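Local coordinates for protein putative branched-chain amino acid ABC transporter (Rhodospirillum rubrum ATCC 11170, PDB 3HUT) that probably binds branched-chain amino acids or related ligands outside the cytoplasmic membrane and delivers them to an ABC transporter, at residues L7-P12 with G75-F80. Numbering follows the deposited sequence.
Sequences LGYELP and GVLGDF
Gly-8 to Glu-10 and Val-76 to Gly-78 pair as adjacent parallel strands in the five-stranded sheet of one lobe of a periplasmic binding protein, a worked example of one strand serving two neighbours by alternate residues. Gly-8 and Glu-10 turn both N-H and C=O to strand 73-78, whereas Leu-7, Tyr-9 and Leu-11 bond to strand 46-52. Gly-8 N donates to Gly-75 O (2.8 Å), Leu-77 N to Gly-8 O, and Glu-10 N to Leu-77 O; Asp-79 N, just past the second strand, continues the series to Glu-10 O at 2.7 Å. On the next face, Tyr-9 CG, anti to the backbone N (chi1 -160°), sets the ring where Leu-77 CB comes over its centre, 3.5 Å from the centroid, a CH-pi contact. Leu-77 CD1 reaches Tyr-9 CD1 at 3.7 Å, and the tyrosine also touches Phe-24 of helix 18-37. An alanine in place of Tyr-9 would probably leave Leu-77 CB without its aromatic cover and open a gap beside Phe-24. On the other face the extended Glu-10 chain meets Asp-79 at about a right angle, the carboxylate planes turned 81° apart. Glu-10 OE1 and Asp-79 OD2 stand only 2.5 Å apart; at that separation one acid probably holds a proton. Tyr-92 hydrogen-bonds Glu-10 OE2, and Asp-79 OD1 is held by Ser-53 and Phe-80 N. Farther on, Pro-12 CD packs against Phe-80 CB at 3.7 Å. Helices 18-37 and 277-296 lie against the Tyr-9 and Leu-77 face, helix 82-95 against that of Glu-10 and Val-76.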
ATOM      1  N   LEU A   7      10.350  14.843 -15.098  1.00 10.05           N
ATOM      2  CA  LEU A   7       9.512  13.691 -14.794  1.00  9.99           C
ATOM      3  C   LEU A   7       8.083  14.215 -14.855  1.00 11.01           C
ATOM      4  O   LEU A   7       7.818  15.349 -14.457  1.00 10.73           O
ATOM      5  CB  LEU A   7       9.780  13.157 -13.383  1.00  8.71           C
ATOM      6  CG  LEU A   7      11.147  12.528 -13.105  1.00  8.54           C
ATOM      7  CD1 LEU A   7      11.233  12.184 -11.627  1.00  5.98           C
ATOM      8  CD2 LEU A   7      11.336  11.282 -13.963  1.00  6.56           C
ATOM      9  N   GLY A   8       7.165  13.408 -15.369  1.00  9.97           N
ATOM     10  CA  GLY A   8       5.784  13.844 -15.421  1.00  7.54           C
ATOM     11  C   GLY A   8       5.069  13.231 -14.237  1.00  7.58           C
ATOM     12  O   GLY A   8       5.520  12.224 -13.699  1.00  8.26           O
ATOM     13  N   TYR A   9       3.981  13.844 -13.797  1.00  7.48           N
ATOM     14  CA  TYR A   9       3.220  13.284 -12.692  1.00  8.03           C
ATOM     15  C   TYR A   9       1.750  13.570 -12.948  1.00  8.61           C
ATOM     16  O   TYR A   9       1.316  14.718 -12.878  1.00  6.96           O
ATOM     17  CB  TYR A   9       3.659  13.903 -11.357  1.00  8.01           C
ATOM     18  CG  TYR A   9       3.288  13.091 -10.124  1.00  9.74           C
ATOM     19  CD1 TYR A   9       4.030  13.204  -8.945  1.00  9.99           C
ATOM     20  CD2 TYR A   9       2.210  12.201 -10.137  1.00 10.38           C
ATOM     21  CE1 TYR A   9       3.717  12.445  -7.812  1.00  9.84           C
ATOM     22  CE2 TYR A   9       1.888  11.441  -9.011  1.00  8.85           C
ATOM     23  CZ  TYR A   9       2.649  11.566  -7.854  1.00  8.81           C
ATOM     24  OH  TYR A   9       2.356  10.795  -6.749  1.00  9.47           O
ATOM     25  N   GLU A  10       0.994  12.531 -13.290  1.00  6.12           N
ATOM     26  CA  GLU A  10      -0.432  12.700 -13.513  1.00  7.93           C
ATOM     27  C   GLU A  10      -1.120  12.276 -12.220  1.00  7.84           C
ATOM     28  O   GLU A  10      -0.834  11.208 -11.673  1.00  7.45           O
ATOM     29  CB  GLU A  10      -0.922  11.852 -14.694  1.00  6.13           C
ATOM     30  CG  GLU A  10      -0.571  10.368 -14.629  1.00  6.92           C
ATOM     31  CD  GLU A  10      -1.217   9.578 -15.757  1.00  9.10           C
ATOM     32  OE1 GLU A  10      -2.434   9.303 -15.673  1.00  8.36           O
ATOM     33  OE2 GLU A  10      -0.514   9.244 -16.737  1.00  8.58           O
ATOM     34  N   LEU A  11      -2.006  13.136 -11.727  1.00  8.61           N
ATOM     35  CA  LEU A  11      -2.736  12.888 -10.490  1.00  8.48           C
ATOM     36  C   LEU A  11      -4.023  13.709 -10.444  1.00  9.19           C
ATOM     37  O   LEU A  11      -4.148  14.732 -11.124  1.00  8.32           O
ATOM     38  CB  LEU A  11      -1.860  13.230  -9.275  1.00  8.89           C
ATOM     39  CG  LEU A  11      -0.941  14.460  -9.324  1.00 10.93           C
ATOM     40  CD1 LEU A  11      -1.644  15.644  -9.951  1.00 10.43           C
ATOM     41  CD2 LEU A  11      -0.475  14.798  -7.917  1.00 11.81           C
ATOM     42  N   PRO A  12      -4.999  13.265  -9.644  1.00  9.70           N
ATOM     43  CA  PRO A  12      -6.277  13.973  -9.526  1.00 10.01           C
ATOM     44  C   PRO A  12      -6.264  15.178  -8.589  1.00 10.17           C
ATOM     45  O   PRO A  12      -6.117  15.027  -7.379  1.00 10.76           O
ATOM     46  CB  PRO A  12      -7.227  12.874  -9.059  1.00 10.71           C
ATOM     47  CG  PRO A  12      -6.349  12.027  -8.190  1.00  9.65           C
ATOM     48  CD  PRO A  12      -5.058  11.946  -8.985  1.00 10.25           C
ATOM     49  N   GLY A  75      10.267   9.933 -17.561  1.00  7.55           N
ATOM     50  CA  GLY A  75       9.511   8.996 -16.759  1.00  7.39           C
ATOM     51  C   GLY A  75       8.262   9.673 -16.245  1.00  8.65           C
ATOM     52  O   GLY A  75       8.211  10.898 -16.151  1.00 10.59           O
ATOM     53  N   VAL A  76       7.250   8.887 -15.911  1.00  8.09           N
ATOM     54  CA  VAL A  76       6.014   9.457 -15.408  1.00  8.36           C
ATOM     55  C   VAL A  76       5.607   8.832 -14.079  1.00 11.01           C
ATOM     56  O   VAL A  76       5.555   7.605 -13.962  1.00  8.70           O
ATOM     57  CB  VAL A  76       4.846   9.244 -16.408  1.00 10.27           C
ATOM     58  CG1 VAL A  76       3.523   9.682 -15.774  1.00  7.61           C
ATOM     59  CG2 VAL A  76       5.100  10.033 -17.684  1.00  8.14           C
ATOM     60  N   LEU A  77       5.341   9.673 -13.078  1.00  9.95           N
ATOM     61  CA  LEU A  77       4.867   9.201 -11.781  1.00 11.51           C
ATOM     62  C   LEU A  77       3.405   9.127 -12.123  1.00 15.92           C
ATOM     63  O   LEU A  77       2.827  10.089 -12.631  1.00 12.21           O
ATOM     64  CB  LEU A  77       5.158  10.227 -10.708  1.00 10.19           C
ATOM     65  CG  LEU A  77       6.638  10.084 -10.384  1.00 10.49           C
ATOM     66  CD1 LEU A  77       7.137  11.321  -9.694  1.00  9.84           C
ATOM     67  CD2 LEU A  77       6.829   8.829  -9.531  1.00 10.18           C
ATOM     68  N   GLY A  78       2.764   8.013 -11.819  1.00 20.12           N
ATOM     69  CA  GLY A  78       1.426   7.912 -12.338  1.00 24.52           C
ATOM     70  C   GLY A  78       0.118   7.466 -11.783  1.00 23.51           C
ATOM     71  O   GLY A  78      -0.234   6.303 -11.756  1.00 27.68           O
ATOM     72  N   ASP A  79      -0.672   8.470 -11.482  1.00 23.30           N
ATOM     73  CA  ASP A  79      -2.017   8.295 -11.009  1.00 17.44           C
ATOM     74  C   ASP A  79      -2.481   7.404  -9.904  1.00 15.41           C
ATOM     75  O   ASP A  79      -2.004   6.314  -9.643  1.00 15.00           O
ATOM     76  CB  ASP A  79      -2.930   8.103 -12.215  1.00 15.03           C
ATOM     77  CG  ASP A  79      -3.748   9.360 -12.517  1.00 16.06           C
ATOM     78  OD1 ASP A  79      -4.471   9.797 -11.597  1.00 12.25           O
ATOM     79  OD2 ASP A  79      -3.679   9.916 -13.644  1.00 13.87           O
ATOM     80  N   PHE A  80      -3.468   7.977  -9.255  1.00 11.45           N
ATOM     81  CA  PHE A  80      -4.139   7.448  -8.113  1.00 11.14           C
ATOM     82  C   PHE A  80      -4.881   6.117  -8.247  1.00 10.36           C
ATOM     83  O   PHE A  80      -4.546   5.142  -7.574  1.00  9.81           O
ATOM     84  CB  PHE A  80      -5.088   8.530  -7.655  1.00 11.09           C
ATOM     85  CG  PHE A  80      -5.900   8.129  -6.536  1.00 11.52           C
ATOM     86  CD1 PHE A  80      -5.303   7.912  -5.313  1.00 13.81           C
ATOM     87  CD2 PHE A  80      -7.252   7.878  -6.704  1.00 14.06           C
ATOM     88  CE1 PHE A  80      -6.035   7.439  -4.258  1.00 14.51           C
ATOM     89  CE2 PHE A  80      -7.998   7.404  -5.658  1.00 12.62           C
ATOM     90  CZ  PHE A  80      -7.390   7.180  -4.428  1.00 13.66           C
TER